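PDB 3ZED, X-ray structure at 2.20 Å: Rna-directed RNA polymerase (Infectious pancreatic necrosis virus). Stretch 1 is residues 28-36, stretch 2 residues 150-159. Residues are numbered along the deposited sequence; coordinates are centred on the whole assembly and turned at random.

Stretch 1, residues 28-36: DVLIPKRFR
Stretch 2 (150-159) VREAIATLQY

An irregular segment, residues 28-36, lies along the last turns of a helix (150-156) and the start of the strand that follows (157-159), burying 384 Å² in all. The register is set by Pro 32 opposite Ala 155 (CA to CA 5.4 Å) and Phe 35 near Gln 158 (7.3 Å between CA atoms), running the same way.

Val 29 and Leu 30 have near-helical phi/psi (-89/-41 and -60/-48); from Ile 31 to Phe 35 the backbone is extended, with phi -57 to -84 and psi 117 to 153. The early bend presents carbonyls to Arg 151. From a sideways CB, its t, t, p side chain (chi4 103°) reaches out so that Arg 151 NH1 donates to Leu 30 O at 3.1 Å and 168°; Val 29 O is 2.9 Å from the same NH1, and both oxygens lie near the guanidinium plane. Leu 30 starts away, but its t, p rotamer returns CD1 to 4.2 Å from Arg 151 CD.

Pro 32, C-gamma exo, points toward the helix and is the most covered residue, at 82 Å². Pro 32 CG sits 3.7 Å from Ile 154 CG2 (m, t), and Pro 32 CB 3.9 Å from Ala 155 CB. A short methyl at Ala 155 suits so close a backbone approach.

Toward the helix's end, water joins the polar work. Water 1 donates to Lys 33 O (3.0 Å) and Ile 154 O (3.2 Å). Gln 158 (t, p, chi3 64°) directs NE2 to its neighbour Tyr 159 O at 2.8 Å, leaving OE1 to accept from water 2 (2.9 Å) and water 3 (2.7 Å). Water 2 accepts from Phe 35 N (3.0 Å); Arg 34 (m, m, m) brings NE to water 3 (2.8 Å), with a weak bond to water 2. Phe 35 (t, chi2 61°) sets its ring edge against Gln 158 CG, with Phe 35 CB 3.5 Å from Gln 158 OE1.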

# COMPACT_ATOMS: atom_id res chain seq x y z
N ASP B 28 41.37 3.96 7.23
CA ASP B 28 40.30 4.59 7.98
C ASP B 28 39.82 5.79 7.14
O ASP B 28 38.84 6.46 7.50
CB ASP B 28 40.73 4.98 9.41
CG ASP B 28 41.82 6.02 9.50
OD1 ASP B 28 42.96 5.73 9.05
OD2 ASP B 28 41.56 7.11 10.07
N VAL B 29 40.52 6.04 6.00
CA VAL B 29 40.13 7.05 5.02
C VAL B 29 39.18 6.38 4.01
O VAL B 29 38.16 6.99 3.65
CB VAL B 29 41.33 7.76 4.35
CG1 VAL B 29 40.89 9.08 3.72
CG2 VAL B 29 42.46 8.00 5.34
N LEU B 30 39.47 5.12 3.58
CA LEU B 30 38.59 4.37 2.68
C LEU B 30 37.22 4.19 3.32
O LEU B 30 36.19 4.45 2.69
CB LEU B 30 39.18 2.99 2.31
CG LEU B 30 38.21 1.98 1.64
CD1 LEU B 30 37.89 2.37 0.19
CD2 LEU B 30 38.75 0.56 1.71
N ILE B 31 37.20 3.76 4.59
CA ILE B 31 35.95 3.51 5.30
C ILE B 31 35.42 4.82 5.90
O ILE B 31 36.08 5.40 6.76
CB ILE B 31 36.11 2.41 6.39
CG1 ILE B 31 36.87 1.15 5.90
CG2 ILE B 31 34.78 2.08 7.06
CD1 ILE B 31 36.27 0.37 4.68
N PRO B 32 34.23 5.28 5.46
CA PRO B 32 33.65 6.49 6.07
C PRO B 32 33.31 6.23 7.55
O PRO B 32 33.11 5.09 7.94
CB PRO B 32 32.38 6.73 5.24
CG PRO B 32 32.56 5.87 3.99
CD PRO B 32 33.32 4.69 4.46
N LYS B 33 33.30 7.28 8.37
CA LYS B 33 32.98 7.10 9.79
C LYS B 33 31.49 6.79 9.96
O LYS B 33 30.67 7.28 9.17
CB LYS B 33 33.36 8.35 10.60
N ARG B 34 31.15 5.95 10.96
CA ARG B 34 29.76 5.64 11.31
C ARG B 34 29.04 6.92 11.62
O ARG B 34 29.62 7.83 12.22
CB ARG B 34 29.67 4.71 12.54
CG ARG B 34 29.73 3.22 12.30
CD ARG B 34 28.67 2.68 11.35
NE ARG B 34 27.29 2.75 11.84
CZ ARG B 34 26.69 1.80 12.56
NH1 ARG B 34 27.36 0.73 12.95
NH2 ARG B 34 25.41 1.92 12.90
N PHE B 35 27.79 7.00 11.20
CA PHE B 35 26.98 8.16 11.47
C PHE B 35 26.44 8.05 12.88
O PHE B 35 25.91 7.00 13.25
CB PHE B 35 25.84 8.27 10.43
CG PHE B 35 24.79 9.31 10.74
CD1 PHE B 35 25.12 10.67 10.83
CD2 PHE B 35 23.46 8.94 10.90
CE1 PHE B 35 24.14 11.62 11.09
CE2 PHE B 35 22.47 9.90 11.15
CZ PHE B 35 22.81 11.23 11.24
N ARG B 36 26.62 9.12 13.67
CA ARG B 36 26.09 9.21 15.02
C ARG B 36 25.03 10.30 15.01
O ARG B 36 25.39 11.48 14.92
CB ARG B 36 27.19 9.48 16.06
CG ARG B 36 26.68 9.49 17.52
CD ARG B 36 27.79 9.44 18.56
NE ARG B 36 28.49 8.14 18.66
CZ ARG B 36 28.11 7.11 19.42
NH1 ARG B 36 27.00 7.18 20.14
NH2 ARG B 36 28.84 6.00 19.44
N VAL B 150 28.95 3.30 -4.08
CA VAL B 150 28.76 2.54 -2.85
C VAL B 150 29.39 3.31 -1.65
O VAL B 150 28.73 3.45 -0.61
CB VAL B 150 29.31 1.10 -2.95
CG1 VAL B 150 29.24 0.39 -1.59
CG2 VAL B 150 28.53 0.30 -3.99
N ARG B 151 30.61 3.84 -1.82
CA ARG B 151 31.29 4.60 -0.76
C ARG B 151 30.52 5.87 -0.40
O ARG B 151 30.40 6.17 0.79
CB ARG B 151 32.73 4.95 -1.13
CG ARG B 151 33.59 5.17 0.11
CD ARG B 151 35.04 5.37 -0.22
NE ARG B 151 35.29 6.77 -0.53
CZ ARG B 151 35.86 7.64 0.29
NH1 ARG B 151 36.29 7.26 1.48
NH2 ARG B 151 36.02 8.90 -0.09
N GLU B 152 30.03 6.62 -1.42
CA GLU B 152 29.23 7.84 -1.23
C GLU B 152 27.89 7.50 -0.52
O GLU B 152 27.50 8.24 0.37
CB GLU B 152 28.99 8.55 -2.57
CG GLU B 152 28.06 9.77 -2.51
CD GLU B 152 28.53 11.11 -1.96
OE1 GLU B 152 29.57 11.15 -1.26
OE2 GLU B 152 27.81 12.11 -2.17
N ALA B 153 27.25 6.36 -0.87
CA ALA B 153 26.00 5.94 -0.20
C ALA B 153 26.27 5.63 1.30
O ALA B 153 25.50 6.07 2.15
CB ALA B 153 25.39 4.73 -0.90
N ILE B 154 27.39 4.94 1.61
CA ILE B 154 27.78 4.63 2.99
C ILE B 154 28.06 5.94 3.76
O ILE B 154 27.64 6.07 4.91
CB ILE B 154 29.00 3.65 3.02
CG1 ILE B 154 28.59 2.22 2.55
CG2 ILE B 154 29.66 3.62 4.42
CD1 ILE B 154 29.71 1.27 2.25
N ALA B 155 28.72 6.92 3.09
CA ALA B 155 29.07 8.20 3.69
C ALA B 155 27.89 9.18 3.85
O ALA B 155 27.95 10.00 4.75
CB ALA B 155 30.16 8.87 2.86
N THR B 156 26.84 9.11 3.01
CA THR B 156 25.75 10.10 3.05
C THR B 156 24.39 9.55 3.45
O THR B 156 23.52 10.34 3.82
CB THR B 156 25.63 10.80 1.70
OG1 THR B 156 25.29 9.83 0.71
CG2 THR B 156 26.91 11.55 1.32
N LEU B 157 24.19 8.22 3.39
CA LEU B 157 22.93 7.60 3.77
C LEU B 157 23.03 6.93 5.14
O LEU B 157 24.11 6.76 5.70
CB LEU B 157 22.44 6.56 2.71
CG LEU B 157 22.30 7.01 1.25
CD1 LEU B 157 21.82 5.88 0.38
CD2 LEU B 157 21.35 8.23 1.10
N GLN B 158 21.88 6.55 5.69
CA GLN B 158 21.77 5.82 6.93
C GLN B 158 20.48 5.02 6.93
O GLN B 158 19.40 5.60 6.82
CB GLN B 158 21.84 6.75 8.15
CG GLN B 158 21.73 6.02 9.50
CD GLN B 158 22.86 5.03 9.69
OE1 GLN B 158 24.02 5.41 9.77
NE2 GLN B 158 22.53 3.74 9.71
N TYR B 159 20.58 3.69 7.07
CA TYR B 159 19.39 2.89 7.25
C TYR B 159 19.00 2.98 8.72
O TYR B 159 19.86 2.89 9.60
CB TYR B 159 19.55 1.43 6.79
CG TYR B 159 18.28 0.63 7.03
CD1 TYR B 159 17.19 0.75 6.19
CD2 TYR B 159 18.14 -0.16 8.17
CE1 TYR B 159 15.99 0.07 6.44
CE2 TYR B 159 16.95 -0.82 8.45
CZ TYR B 159 15.88 -0.72 7.58
OH TYR B 159 14.71 -1.41 7.82
O HOH W 1 28.87 5.35 7.75
O HOH W 2 26.85 4.77 9.45
O HOH W 3 25.23 4.63 12.10